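Local coordinates for protein superoxide dismutase (Leishmania major, PDB 4F2N) that catalyses the dismutation of superoxide to molecular oxygen and hydrogen peroxide at an iron ion held by three histidines and an aspartate, at residues B[46-51]-B[212-217]; B[85-90]-B[178-183]; B[120-125]-B[216-221]. All coordinates share one frame; numbering follows the deposited sequence.

Contact 1: residues B[46-51]-B[212-217]; sequences IQPVMS and LWQIVD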
ATOM      1  N   ILE B  46     -14.961 -12.498 -10.839  1.00 28.12           N
ATOM      2  CA  ILE B  46     -15.081 -13.696  -9.996  1.00 28.30           C
ATOM      3  C   ILE B  46     -16.298 -13.518  -9.119  1.00 29.05           C
ATOM      4  O   ILE B  46     -16.192 -13.112  -7.953  1.00 28.33           O
ATOM      5  CB  ILE B  46     -13.828 -13.979  -9.100  1.00 26.62           C
ATOM      6  CG1 ILE B  46     -12.511 -13.724  -9.861  1.00 26.19           C
ATOM      7  CG2 ILE B  46     -13.889 -15.412  -8.541  1.00 26.24           C
ATOM      8  CD1 ILE B  46     -11.256 -14.023  -9.063  1.00 25.06           C
ATOM      9  N   GLN B  47     -17.455 -13.813  -9.699  1.00 31.40           N
ATOM     10  CA  GLN B  47     -18.746 -13.652  -9.033  1.00 33.25           C
ATOM     11  C   GLN B  47     -18.872 -14.590  -7.847  1.00 32.58           C
ATOM     12  O   GLN B  47     -18.368 -15.718  -7.907  1.00 31.61           O
ATOM     13  CB  GLN B  47     -19.887 -13.902 -10.030  1.00 36.91           C
ATOM     14  CG  GLN B  47     -19.890 -12.915 -11.194  1.00 40.79           C
ATOM     15  CD  GLN B  47     -19.969 -11.469 -10.735  1.00 44.28           C
ATOM     16  OE1 GLN B  47     -20.954 -11.062 -10.116  1.00 47.98           O
ATOM     17  NE2 GLN B  47     -18.926 -10.683 -11.030  1.00 44.38           N
ATOM     18  N   PRO B  48     -19.562 -14.148  -6.778  1.00 33.23           N
ATOM     19  CA  PRO B  48     -20.292 -12.875  -6.594  1.00 33.33           C
ATOM     20  C   PRO B  48     -19.489 -11.727  -5.981  1.00 32.88           C
ATOM     21  O   PRO B  48     -20.064 -10.704  -5.620  1.00 34.33           O
ATOM     22  CB  PRO B  48     -21.402 -13.273  -5.624  1.00 35.18           C
ATOM     23  CG  PRO B  48     -20.755 -14.308  -4.757  1.00 35.33           C
ATOM     24  CD  PRO B  48     -19.793 -15.065  -5.640  1.00 34.28           C
ATOM     25  N   VAL B  49     -18.179 -11.889  -5.855  1.00 30.64           N
ATOM     26  CA  VAL B  49     -17.366 -10.953  -5.063  1.00 29.61           C
ATOM     27  C   VAL B  49     -16.648  -9.873  -5.890  1.00 28.84           C
ATOM     28  O   VAL B  49     -16.770  -8.685  -5.572  1.00 28.95           O
ATOM     29  CB  VAL B  49     -16.392 -11.715  -4.141  1.00 29.10           C
ATOM     30  CG1 VAL B  49     -15.447 -10.765  -3.384  1.00 27.39           C
ATOM     31  CG2 VAL B  49     -17.211 -12.578  -3.182  1.00 30.08           C
ATOM     32  N   MET B  50     -15.937 -10.289  -6.939  1.00 27.80           N
ATOM     33  CA  MET B  50     -15.152  -9.380  -7.798  1.00 27.18           C
ATOM     34  C   MET B  50     -15.812  -9.100  -9.149  1.00 26.78           C
ATOM     35  O   MET B  50     -16.049 -10.026  -9.905  1.00 26.21           O
ATOM     36  CB  MET B  50     -13.790  -9.994  -8.095  1.00 27.46           C
ATOM     37  CG  MET B  50     -12.827  -9.947  -6.908  1.00 29.05           C
ATOM     38  SD  MET B  50     -11.269 -10.683  -7.422  1.00 31.86           S
ATOM     39  CE  MET B  50     -10.537 -10.950  -5.816  1.00 30.21           C
ATOM     40  N   SER B  51     -16.025  -7.823  -9.467  1.00 25.40           N
ATOM     41  CA  SER B  51     -16.594  -7.423 -10.752  1.00 26.02           C
ATOM     42  C   SER B  51     -15.608  -7.692 -11.896  1.00 25.34           C
ATOM     43  O   SER B  51     -14.406  -7.824 -11.661  1.00 24.22           O
ATOM     44  CB  SER B  51     -16.914  -5.930 -10.724  1.00 25.69           C
ATOM     45  OG  SER B  51     -15.695  -5.190 -10.726  1.00 24.61           O
ATOM     46  N   LEU B 212     -14.961 -12.336   0.698  1.00 23.65           N
ATOM     47  CA  LEU B 212     -13.993 -13.127  -0.060  1.00 22.72           C
ATOM     48  C   LEU B 212     -14.191 -14.638   0.084  1.00 22.79           C
ATOM     49  O   LEU B 212     -13.945 -15.389  -0.865  1.00 22.11           O
ATOM     50  CB  LEU B 212     -12.560 -12.754   0.355  1.00 21.20           C
ATOM     51  CG  LEU B 212     -11.413 -13.303  -0.506  1.00 20.96           C
ATOM     52  CD1 LEU B 212     -11.476 -12.887  -1.975  1.00 20.54           C
ATOM     53  CD2 LEU B 212     -10.080 -12.867   0.096  1.00 20.35           C
ATOM     54  N   TRP B 213     -14.663 -15.074   1.258  1.00 22.85           N
ATOM     55  CA  TRP B 213     -14.853 -16.501   1.507  1.00 23.42           C
ATOM     56  C   TRP B 213     -15.747 -17.143   0.477  1.00 24.04           C
ATOM     57  O   TRP B 213     -15.579 -18.314   0.179  1.00 24.20           O
ATOM     58  CB  TRP B 213     -15.408 -16.762   2.916  1.00 23.87           C
ATOM     59  CG  TRP B 213     -14.546 -16.205   4.021  1.00 23.11           C
ATOM     60  CD1 TRP B 213     -14.900 -15.268   4.989  1.00 23.44           C
ATOM     61  CD2 TRP B 213     -13.136 -16.533   4.300  1.00 22.35           C
ATOM     62  NE1 TRP B 213     -13.826 -14.997   5.824  1.00 22.64           N
ATOM     63  CE2 TRP B 213     -12.757 -15.746   5.481  1.00 22.27           C
ATOM     64  CE3 TRP B 213     -12.203 -17.401   3.736  1.00 22.09           C
ATOM     65  CZ2 TRP B 213     -11.468 -15.801   6.028  1.00 21.42           C
ATOM     66  CZ3 TRP B 213     -10.903 -17.452   4.306  1.00 21.36           C
ATOM     67  CH2 TRP B 213     -10.560 -16.676   5.426  1.00 21.20           C
ATOM     68  N   GLN B 214     -16.702 -16.378  -0.063  1.00 25.27           N
ATOM     69  CA  GLN B 214     -17.651 -16.900  -1.058  1.00 26.51           C
ATOM     70  C   GLN B 214     -16.991 -17.320  -2.360  1.00 25.73           C
ATOM     71  O   GLN B 214     -17.590 -18.045  -3.136  1.00 25.57           O
ATOM     72  CB  GLN B 214     -18.773 -15.891  -1.341  1.00 28.90           C
ATOM     73  CG  GLN B 214     -19.526 -15.475  -0.093  1.00 31.10           C
ATOM     74  CD  GLN B 214     -20.470 -14.329  -0.361  1.00 33.87           C
ATOM     75  OE1 GLN B 214     -21.136 -14.306  -1.385  1.00 35.24           O
ATOM     76  NE2 GLN B 214     -20.528 -13.365   0.558  1.00 35.28           N
ATOM     77  N   ILE B 215     -15.758 -16.877  -2.608  1.00 23.74           N
ATOM     78  CA  ILE B 215     -15.086 -17.273  -3.850  1.00 23.66           C
ATOM     79  C   ILE B 215     -13.774 -18.051  -3.623  1.00 22.75           C
ATOM     80  O   ILE B 215     -13.010 -18.251  -4.567  1.00 22.48           O
ATOM     81  CB  ILE B 215     -14.810 -16.085  -4.814  1.00 23.27           C
ATOM     82  CG1 ILE B 215     -13.959 -14.987  -4.129  1.00 22.38           C
ATOM     83  CG2 ILE B 215     -16.099 -15.534  -5.409  1.00 24.54           C
ATOM     84  CD1 ILE B 215     -13.364 -14.003  -5.119  1.00 22.39           C
ATOM     85  N   VAL B 216     -13.557 -18.548  -2.412  1.00 22.14           N
ATOM     86  CA  VAL B 216     -12.315 -19.328  -2.161  1.00 22.37           C
ATOM     87  C   VAL B 216     -12.451 -20.737  -2.736  1.00 23.49           C
ATOM     88  O   VAL B 216     -13.460 -21.424  -2.508  1.00 23.99           O
ATOM     89  CB  VAL B 216     -11.949 -19.389  -0.674  1.00 21.80           C
ATOM     90  CG1 VAL B 216     -10.723 -20.295  -0.474  1.00 21.77           C
ATOM     91  CG2 VAL B 216     -11.676 -17.983  -0.161  1.00 21.46           C
ATOM     92  N   ASP B 217     -11.449 -21.139  -3.518  1.00 23.66           N
ATOM     93  CA  ASP B 217     -11.368 -22.493  -4.016  1.00 24.45           C
ATOM     94  C   ASP B 217     -10.778 -23.377  -2.927  1.00 23.98           C
ATOM     95  O   ASP B 217      -9.545 -23.528  -2.819  1.00 23.09           O
ATOM     96  CB  ASP B 217     -10.518 -22.550  -5.306  1.00 24.91           C
ATOM     97  CG  ASP B 217     -10.467 -23.952  -5.919  1.00 26.04           C
ATOM     98  OD1 ASP B 217     -10.859 -24.924  -5.247  1.00 26.69           O
ATOM     99  OD2 ASP B 217     -10.024 -24.084  -7.073  1.00 26.57           O
TER

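Contact 2: residues B[85-90]-B[178-183]; sequences IILATT and CPLTSG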
ATOM      1  N   ILE B  85      13.945 -17.478  -7.615  1.00 23.09           N
ATOM      2  CA  ILE B  85      14.342 -16.060  -7.704  1.00 23.33           C
ATOM      3  C   ILE B  85      14.087 -15.327  -6.356  1.00 22.82           C
ATOM      4  O   ILE B  85      14.940 -14.609  -5.850  1.00 22.70           O
ATOM      5  CB  ILE B  85      13.659 -15.330  -8.881  1.00 23.48           C
ATOM      6  CG1 ILE B  85      13.904 -16.056 -10.226  1.00 24.39           C
ATOM      7  CG2 ILE B  85      14.105 -13.871  -8.938  1.00 23.62           C
ATOM      8  CD1 ILE B  85      13.173 -15.448 -11.411  1.00 24.24           C
ATOM      9  N   ILE B  86      12.912 -15.555  -5.780  1.00 22.51           N
ATOM     10  CA  ILE B  86      12.536 -14.997  -4.482  1.00 22.09           C
ATOM     11  C   ILE B  86      13.580 -15.357  -3.441  1.00 22.77           C
ATOM     12  O   ILE B  86      14.106 -14.474  -2.734  1.00 23.19           O
ATOM     13  CB  ILE B  86      11.134 -15.505  -4.069  1.00 21.53           C
ATOM     14  CG1 ILE B  86      10.092 -15.063  -5.112  1.00 21.10           C
ATOM     15  CG2 ILE B  86      10.733 -15.016  -2.668  1.00 21.29           C
ATOM     16  CD1 ILE B  86       8.715 -15.572  -4.806  1.00 21.04           C
ATOM     17  N   LEU B  87      13.906 -16.651  -3.352  1.00 22.65           N
ATOM     18  CA  LEU B  87      14.827 -17.112  -2.330  1.00 23.08           C
ATOM     19  C   LEU B  87      16.257 -16.602  -2.529  1.00 23.98           C
ATOM     20  O   LEU B  87      16.969 -16.393  -1.554  1.00 24.81           O
ATOM     21  CB  LEU B  87      14.796 -18.643  -2.209  1.00 23.62           C
ATOM     22  CG  LEU B  87      13.463 -19.209  -1.664  1.00 23.76           C
ATOM     23  CD1 LEU B  87      13.521 -20.735  -1.665  1.00 24.60           C
ATOM     24  CD2 LEU B  87      13.131 -18.684  -0.267  1.00 23.96           C
ATOM     25  N   ALA B  88      16.661 -16.387  -3.779  1.00 24.11           N
ATOM     26  CA  ALA B  88      18.005 -15.893  -4.092  1.00 25.25           C
ATOM     27  C   ALA B  88      18.130 -14.371  -3.895  1.00 25.78           C
ATOM     28  O   ALA B  88      19.235 -13.850  -3.748  1.00 26.61           O
ATOM     29  CB  ALA B  88      18.362 -16.274  -5.513  1.00 25.53           C
ATOM     30  N   THR B  89      17.004 -13.658  -3.868  1.00 25.75           N
ATOM     31  CA  THR B  89      17.030 -12.184  -3.762  1.00 26.24           C
ATOM     32  C   THR B  89      16.581 -11.623  -2.398  1.00 26.44           C
ATOM     33  O   THR B  89      16.897 -10.471  -2.072  1.00 27.19           O
ATOM     34  CB  THR B  89      16.206 -11.508  -4.886  1.00 25.54           C
ATOM     35  OG1 THR B  89      14.851 -12.001  -4.896  1.00 24.08           O
ATOM     36  CG2 THR B  89      16.851 -11.776  -6.252  1.00 25.89           C
ATOM     37  N   THR B  90      15.875 -12.436  -1.611  1.00 25.70           N
ATOM     38  CA  THR B  90      15.332 -12.006  -0.312  1.00 26.64           C
ATOM     39  C   THR B  90      16.442 -11.512   0.615  1.00 28.65           C
ATOM     40  O   THR B  90      17.522 -12.107   0.695  1.00 28.45           O
ATOM     41  CB  THR B  90      14.451 -13.089   0.364  1.00 25.99           C
ATOM     42  OG1 THR B  90      13.820 -12.546   1.538  1.00 25.61           O
ATOM     43  CG2 THR B  90      15.260 -14.339   0.747  1.00 25.95           C
ATOM     44  N   CYS B 178       6.554 -12.477   1.575  1.00 22.28           N
ATOM     45  CA  CYS B 178       6.070 -13.793   1.226  1.00 24.11           C
ATOM     46  C   CYS B 178       6.569 -14.771   2.317  1.00 23.58           C
ATOM     47  O   CYS B 178       7.777 -14.815   2.584  1.00 21.52           O
ATOM     48  CB  CYS B 178       6.765 -14.072  -0.102  1.00 27.84           C
ATOM     49  SG  CYS B 178       6.301 -15.572  -0.889  1.00 39.37           S
ATOM     50  N   PRO B 179       5.670 -15.527   2.972  1.00 23.67           N
ATOM     51  CA  PRO B 179       6.110 -16.369   4.107  1.00 24.36           C
ATOM     52  C   PRO B 179       7.098 -17.486   3.743  1.00 24.04           C
ATOM     53  O   PRO B 179       7.736 -18.063   4.599  1.00 24.03           O
ATOM     54  CB  PRO B 179       4.815 -17.002   4.593  1.00 25.07           C
ATOM     55  CG  PRO B 179       3.737 -16.060   4.114  1.00 24.80           C
ATOM     56  CD  PRO B 179       4.215 -15.651   2.749  1.00 24.12           C
ATOM     57  N   LEU B 180       7.233 -17.786   2.468  1.00 25.01           N
ATOM     58  CA  LEU B 180       8.135 -18.855   2.114  1.00 25.33           C
ATOM     59  C   LEU B 180       9.589 -18.417   2.319  1.00 25.80           C
ATOM     60  O   LEU B 180      10.460 -19.268   2.393  1.00 25.84           O
ATOM     61  CB  LEU B 180       7.830 -19.371   0.696  1.00 27.93           C
ATOM     62  CG  LEU B 180       7.984 -18.344  -0.410  1.00 28.36           C
ATOM     63  CD1 LEU B 180       9.453 -18.329  -0.757  1.00 30.00           C
ATOM     64  CD2 LEU B 180       7.165 -18.741  -1.633  1.00 28.64           C
ATOM     65  N   THR B 181       9.850 -17.109   2.466  1.00 25.09           N
ATOM     66  CA  THR B 181      11.217 -16.655   2.773  1.00 25.96           C
ATOM     67  C   THR B 181      11.650 -17.025   4.206  1.00 27.27           C
ATOM     68  O   THR B 181      12.836 -17.026   4.515  1.00 30.48           O
ATOM     69  CB  THR B 181      11.428 -15.137   2.517  1.00 25.78           C
ATOM     70  OG1 THR B 181      10.543 -14.373   3.353  1.00 24.89           O
ATOM     71  CG2 THR B 181      11.135 -14.808   1.032  1.00 25.35           C
ATOM     72  N   SER B 182      10.701 -17.346   5.073  1.00 26.94           N
ATOM     73  CA  SER B 182      11.021 -17.895   6.387  1.00 28.43           C
ATOM     74  C   SER B 182      10.807 -19.428   6.481  1.00 28.51           C
ATOM     75  O   SER B 182      10.980 -20.013   7.545  1.00 30.95           O
ATOM     76  CB  SER B 182      10.240 -17.158   7.479  1.00 29.23           C
ATOM     77  OG  SER B 182       8.864 -17.441   7.334  1.00 32.46           O
ATOM     78  N   GLY B 183      10.469 -20.080   5.377  1.00 26.64           N
ATOM     79  CA  GLY B 183      10.330 -21.556   5.364  1.00 25.58           C
ATOM     80  C   GLY B 183       8.912 -22.042   5.643  1.00 24.50           C
ATOM     81  O   GLY B 183       8.675 -23.252   5.791  1.00 24.54           O
TER

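Contact 3: residues B[120-125]-B[216-221]; sequences KPMPKT and VDWEFV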
ATOM      1  N   LYS B 120     -15.348 -23.178  -4.180  1.00 30.28           N
ATOM      2  CA  LYS B 120     -15.561 -24.630  -4.112  1.00 31.20           C
ATOM      3  C   LYS B 120     -15.658 -25.005  -2.625  1.00 31.15           C
ATOM      4  O   LYS B 120     -14.891 -24.476  -1.811  1.00 29.60           O
ATOM      5  CB  LYS B 120     -14.416 -25.392  -4.788  1.00 31.47           C
ATOM      6  CG  LYS B 120     -14.147 -24.972  -6.223  1.00 32.71           C
ATOM      7  CD  LYS B 120     -13.326 -25.990  -6.989  1.00 34.17           C
ATOM      8  CE  LYS B 120     -13.178 -25.580  -8.453  1.00 35.96           C
ATOM      9  NZ  LYS B 120     -14.482 -25.659  -9.171  1.00 38.97           N
ATOM     10  N   PRO B 121     -16.578 -25.921  -2.257  1.00 32.39           N
ATOM     11  CA  PRO B 121     -16.751 -26.259  -0.829  1.00 32.26           C
ATOM     12  C   PRO B 121     -15.503 -26.875  -0.220  1.00 31.40           C
ATOM     13  O   PRO B 121     -14.723 -27.518  -0.916  1.00 31.92           O
ATOM     14  CB  PRO B 121     -17.916 -27.272  -0.832  1.00 33.87           C
ATOM     15  CG  PRO B 121     -18.600 -27.064  -2.139  1.00 35.35           C
ATOM     16  CD  PRO B 121     -17.546 -26.636  -3.112  1.00 34.17           C
ATOM     17  N   MET B 122     -15.311 -26.643   1.069  1.00 31.08           N
ATOM     18  CA  MET B 122     -14.139 -27.114   1.795  1.00 30.23           C
ATOM     19  C   MET B 122     -14.249 -28.610   2.061  1.00 30.84           C
ATOM     20  O   MET B 122     -15.207 -29.059   2.681  1.00 31.41           O
ATOM     21  CB  MET B 122     -14.027 -26.376   3.116  1.00 29.57           C
ATOM     22  CG  MET B 122     -12.744 -26.643   3.894  1.00 29.22           C
ATOM     23  SD  MET B 122     -12.872 -25.793   5.475  1.00 29.78           S
ATOM     24  CE  MET B 122     -12.770 -24.078   4.964  1.00 27.33           C
ATOM     25  N   PRO B 123     -13.278 -29.387   1.571  1.00 30.57           N
ATOM     26  CA  PRO B 123     -13.281 -30.815   1.857  1.00 31.54           C
ATOM     27  C   PRO B 123     -13.113 -31.071   3.343  1.00 31.48           C
ATOM     28  O   PRO B 123     -12.490 -30.271   4.063  1.00 29.58           O
ATOM     29  CB  PRO B 123     -12.059 -31.334   1.102  1.00 31.31           C
ATOM     30  CG  PRO B 123     -11.794 -30.307   0.044  1.00 30.46           C
ATOM     31  CD  PRO B 123     -12.171 -29.001   0.677  1.00 29.74           C
ATOM     32  N   LYS B 124     -13.649 -32.202   3.785  1.00 32.74           N
ATOM     33  CA  LYS B 124     -13.594 -32.612   5.179  1.00 33.98           C
ATOM     34  C   LYS B 124     -12.165 -32.630   5.769  1.00 32.32           C
ATOM     35  O   LYS B 124     -11.951 -32.199   6.914  1.00 32.48           O
ATOM     36  CB  LYS B 124     -14.317 -33.973   5.330  1.00 37.17           C
ATOM     37  CG  LYS B 124     -14.420 -34.516   6.752  1.00 39.63           C
ATOM     38  CD  LYS B 124     -15.101 -33.551   7.709  1.00 41.62           C
ATOM     39  CE  LYS B 124     -16.544 -33.296   7.306  1.00 44.75           C
ATOM     40  NZ  LYS B 124     -17.200 -32.416   8.308  1.00 46.94           N
ATOM     41  N   THR B 125     -11.183 -33.081   4.994  1.00 31.30           N
ATOM     42  CA  THR B 125      -9.794 -33.136   5.493  1.00 30.71           C
ATOM     43  C   THR B 125      -9.338 -31.755   5.980  1.00 28.76           C
ATOM     44  O   THR B 125      -8.770 -31.604   7.075  1.00 27.68           O
ATOM     45  CB  THR B 125      -8.819 -33.656   4.412  1.00 31.29           C
ATOM     46  OG1 THR B 125      -9.144 -35.013   4.118  1.00 33.11           O
ATOM     47  CG2 THR B 125      -7.361 -33.611   4.916  1.00 30.72           C
ATOM     48  N   VAL B 216     -13.557 -18.548  -2.412  1.00 22.14           N
ATOM     49  CA  VAL B 216     -12.315 -19.328  -2.161  1.00 22.37           C
ATOM     50  C   VAL B 216     -12.451 -20.737  -2.736  1.00 23.49           C
ATOM     51  O   VAL B 216     -13.460 -21.424  -2.508  1.00 23.99           O
ATOM     52  CB  VAL B 216     -11.949 -19.389  -0.674  1.00 21.80           C
ATOM     53  CG1 VAL B 216     -10.723 -20.295  -0.474  1.00 21.77           C
ATOM     54  CG2 VAL B 216     -11.676 -17.983  -0.161  1.00 21.46           C
ATOM     55  N   ASP B 217     -11.449 -21.139  -3.518  1.00 23.66           N
ATOM     56  CA  ASP B 217     -11.368 -22.493  -4.016  1.00 24.45           C
ATOM     57  C   ASP B 217     -10.778 -23.377  -2.927  1.00 23.98           C
ATOM     58  O   ASP B 217      -9.545 -23.528  -2.819  1.00 23.09           O
ATOM     59  CB  ASP B 217     -10.518 -22.550  -5.306  1.00 24.91           C
ATOM     60  CG  ASP B 217     -10.467 -23.952  -5.919  1.00 26.04           C
ATOM     61  OD1 ASP B 217     -10.859 -24.924  -5.247  1.00 26.69           O
ATOM     62  OD2 ASP B 217     -10.024 -24.084  -7.073  1.00 26.57           O
ATOM     63  N   TRP B 218     -11.647 -23.963  -2.109  1.00 24.07           N
ATOM     64  CA  TRP B 218     -11.160 -24.736  -0.962  1.00 24.32           C
ATOM     65  C   TRP B 218     -10.544 -26.065  -1.362  1.00 24.55           C
ATOM     66  O   TRP B 218      -9.768 -26.656  -0.602  1.00 23.96           O
ATOM     67  CB  TRP B 218     -12.261 -24.942   0.080  1.00 24.96           C
ATOM     68  CG  TRP B 218     -12.656 -23.709   0.849  1.00 24.68           C
ATOM     69  CD1 TRP B 218     -13.900 -23.064   0.856  1.00 25.50           C
ATOM     70  CD2 TRP B 218     -11.819 -22.946   1.785  1.00 24.28           C
ATOM     71  NE1 TRP B 218     -13.883 -21.988   1.715  1.00 24.87           N
ATOM     72  CE2 TRP B 218     -12.657 -21.861   2.296  1.00 24.28           C
ATOM     73  CE3 TRP B 218     -10.508 -23.062   2.241  1.00 23.49           C
ATOM     74  CZ2 TRP B 218     -12.183 -20.940   3.219  1.00 23.80           C
ATOM     75  CZ3 TRP B 218     -10.031 -22.115   3.174  1.00 23.47           C
ATOM     76  CH2 TRP B 218     -10.853 -21.076   3.642  1.00 23.26           C
ATOM     77  N   GLU B 219     -10.871 -26.540  -2.559  1.00 25.04           N
ATOM     78  CA  GLU B 219     -10.218 -27.756  -3.093  1.00 26.02           C
ATOM     79  C   GLU B 219      -8.722 -27.526  -3.366  1.00 24.74           C
ATOM     80  O   GLU B 219      -7.884 -28.392  -3.080  1.00 24.60           O
ATOM     81  CB  GLU B 219     -10.969 -28.273  -4.325  1.00 28.42           C
ATOM     82  CG  GLU B 219     -12.387 -28.705  -3.972  1.00 31.05           C
ATOM     83  CD  GLU B 219     -13.207 -29.155  -5.169  1.00 34.44           C
ATOM     84  OE1 GLU B 219     -12.614 -29.467  -6.223  1.00 36.52           O
ATOM     85  OE2 GLU B 219     -14.455 -29.210  -5.059  1.00 36.21           O
ATOM     86  N   PHE B 220      -8.383 -26.355  -3.910  1.00 23.42           N
ATOM     87  CA  PHE B 220      -6.981 -26.020  -4.107  1.00 22.71           C
ATOM     88  C   PHE B 220      -6.303 -25.859  -2.753  1.00 21.89           C
ATOM     89  O   PHE B 220      -5.191 -26.336  -2.560  1.00 21.81           O
ATOM     90  CB  PHE B 220      -6.800 -24.733  -4.930  1.00 22.50           C
ATOM     91  CG  PHE B 220      -5.388 -24.257  -4.970  1.00 22.48           C
ATOM     92  CD1 PHE B 220      -4.450 -24.881  -5.812  1.00 22.89           C
ATOM     93  CD2 PHE B 220      -4.971 -23.201  -4.153  1.00 22.05           C
ATOM     94  CE1 PHE B 220      -3.134 -24.444  -5.842  1.00 22.25           C
ATOM     95  CE2 PHE B 220      -3.652 -22.762  -4.186  1.00 21.34           C
ATOM     96  CZ  PHE B 220      -2.743 -23.383  -5.039  1.00 21.62           C
ATOM     97  N   VAL B 221      -6.955 -25.161  -1.824  1.00 21.43           N
ATOM     98  CA  VAL B 221      -6.370 -24.960  -0.490  1.00 20.86           C
ATOM     99  C   VAL B 221      -6.113 -26.346   0.148  1.00 21.18           C
ATOM    100  O   VAL B 221      -5.054 -26.586   0.728  1.00 20.27           O
ATOM    101  CB  VAL B 221      -7.264 -24.097   0.432  1.00 20.66           C
ATOM    102  CG1 VAL B 221      -6.625 -23.947   1.808  1.00 20.33           C
ATOM    103  CG2 VAL B 221      -7.518 -22.718  -0.195  1.00 20.24           C
TER
HETATM  104  O   HOH W   1     -15.290 -29.590  -2.634  1.00 36.88           O

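Contact 1: residues B[46-51]-B[212-217]
A classic beta bulge in the alpha-hairpin domain of this iron superoxide dismutase, in the loop leading into helix 52-71, meets the turn that joins helices 205-212 and 218-229 of the C-terminal domain. Within the bulge, Ile46 O accepts from both Val49 N and Met50 N, while Ile46 N donates to Met50 O; the peptide bond before Pro48 is cis. Ile215 is the most deeply engaged side chain of the turn. Its CG1 takes the crowded position between the backbone N and the carbonyl carbon (chi1 57°), and both methyls, CG2 and CD1, pack against the loop, sharing Ile46 CG2 and Val49 CB. Ile215 CG2 also meets the backbone, 3.4 Å from Gln47 O, and lies 3.7 Å from Pro48 CD. Ile215 CD1 lies 3.7 Å from Ile46 CG2, the two isoleucines crossing at about a right angle. Val49 comes in obliquely, with Val49 CB 3.9 Å from Ile215 CD1. Met50 reaches in with its thioether chain stretched out (chi2 -179°), which brings Met50 CE to 4.2 Å from Ile215 CD1. The turn is tied down further by backbone hydrogen bonding between Ile215 and Ser116, and Ser51 OG caps helix 52-71 and also bonds Asp200. At the exposed border, Gln214 extends beyond CG and crosses Pro48 obliquely, so that Gln214 OE1 lies 3.4 Å from Pro48 CG.

Contact 2: residues B[85-90]-B[178-183]
Pro179 O is gripped twice, by Ser182 N at 3.1 Å and by Ser182 OG at 3.0 Å, the hydroxyl arriving in the carbonyl plane on a lone pair. Both bonds lie inside the 3-10 turn 179-182, part of the connection between strands 168-174 and 185-191 of the C-terminal domain, and this turn packs against the last turn of helix 82-89 from the alpha-hairpin domain. Gly183 ends the turn with a positive phi of 92°, at backbone angles that call for glycine, and its N donates to Leu180 O. On the helix side, Ile86 O is also held by two donors, Thr89 N and Thr90 N, and Thr89 OG1 bonds Ile85 O from above the carbonyl plane. Between the segments the contact is mostly methyl against methyl. Leu180 has CG in the crowded position between the backbone N and the carbonyl carbon (chi1 61°), and Leu180 CD1 meets Leu87 CD2 at 3.7 Å. The same Leu180 CD1 lies 4.0 Å from Ile86 CG2, the two side chains crossing at about a right angle. Phe106 of helix 96-113 touches both Ile86 and Leu180. Thr181 offers its methyl group rather than its hydroxyl: Thr181 CG2 is 3.7 Å from Ile86 CG2. Thr90, the first residue to leave the helix, completes the contact with Thr90 OG1 3.5 Å from Thr181 CG2.

Contact 3: residues B[120-125]-B[216-221]
Lys120 N donates to Val216 O at 3.1 Å in a fairly straight bond (163° at the hydrogen), and Lys120 O accepts from Trp218 N at 3.3 Å with more bend (151°). In each bond the donor stands above the plane of the carbonyl it meets. Asp217 occupies the N-cap of helix 218-229: Asp217 OD1 takes Phe220 N at 3.2 Å, approached from above the carboxylate plane. A water donates to Pro121 O and to Glu219 OE2, the latter at 2.6 Å, and so links the two segments. Together the backbone bonds form a single beta bridge, Lys120 with Asp217, which ties the lead-in to helix 124-134 to the start of helix 218-229 in the C-terminal domain. The methylenes of Lys120 run alongside Asp217, yet Lys120 NZ stays 5.2 Å from Asp217 OD2, so any attraction between these charges acts at a distance. Met122 bends at its last torsion (chi3 -70°) and lays its methyl over the Trp218 indole, with Met122 CE 3.4 Å from the centroid of the six-membered ring in a CH-pi contact. Val216 CG1 covers the opposite face, 3.6 Å above the ring plane.

How the contacts relate
Contacts 1 and 3 are neighbours that end on the same piece of chain: Val216 and Asp217 belong to both, the contact centres lie about 14 Å apart, and Trp213 CE3 packs 3.6 Å from Trp218 CZ2. Contact 2 lies on the other side of the chain's centre, about 28 Å from contact 1 and about 26 Å from contact 3, centre to centre. Along the sequence it is nested within the loop that contact 1 closes, whereas its segments alternate with those of contact 3. The iron, bound by His58, His108, Asp191 and His195, is about 9 Å from the Met50 side chain. Contacts 1 and 2 both join the alpha-hairpin and C-terminal domains.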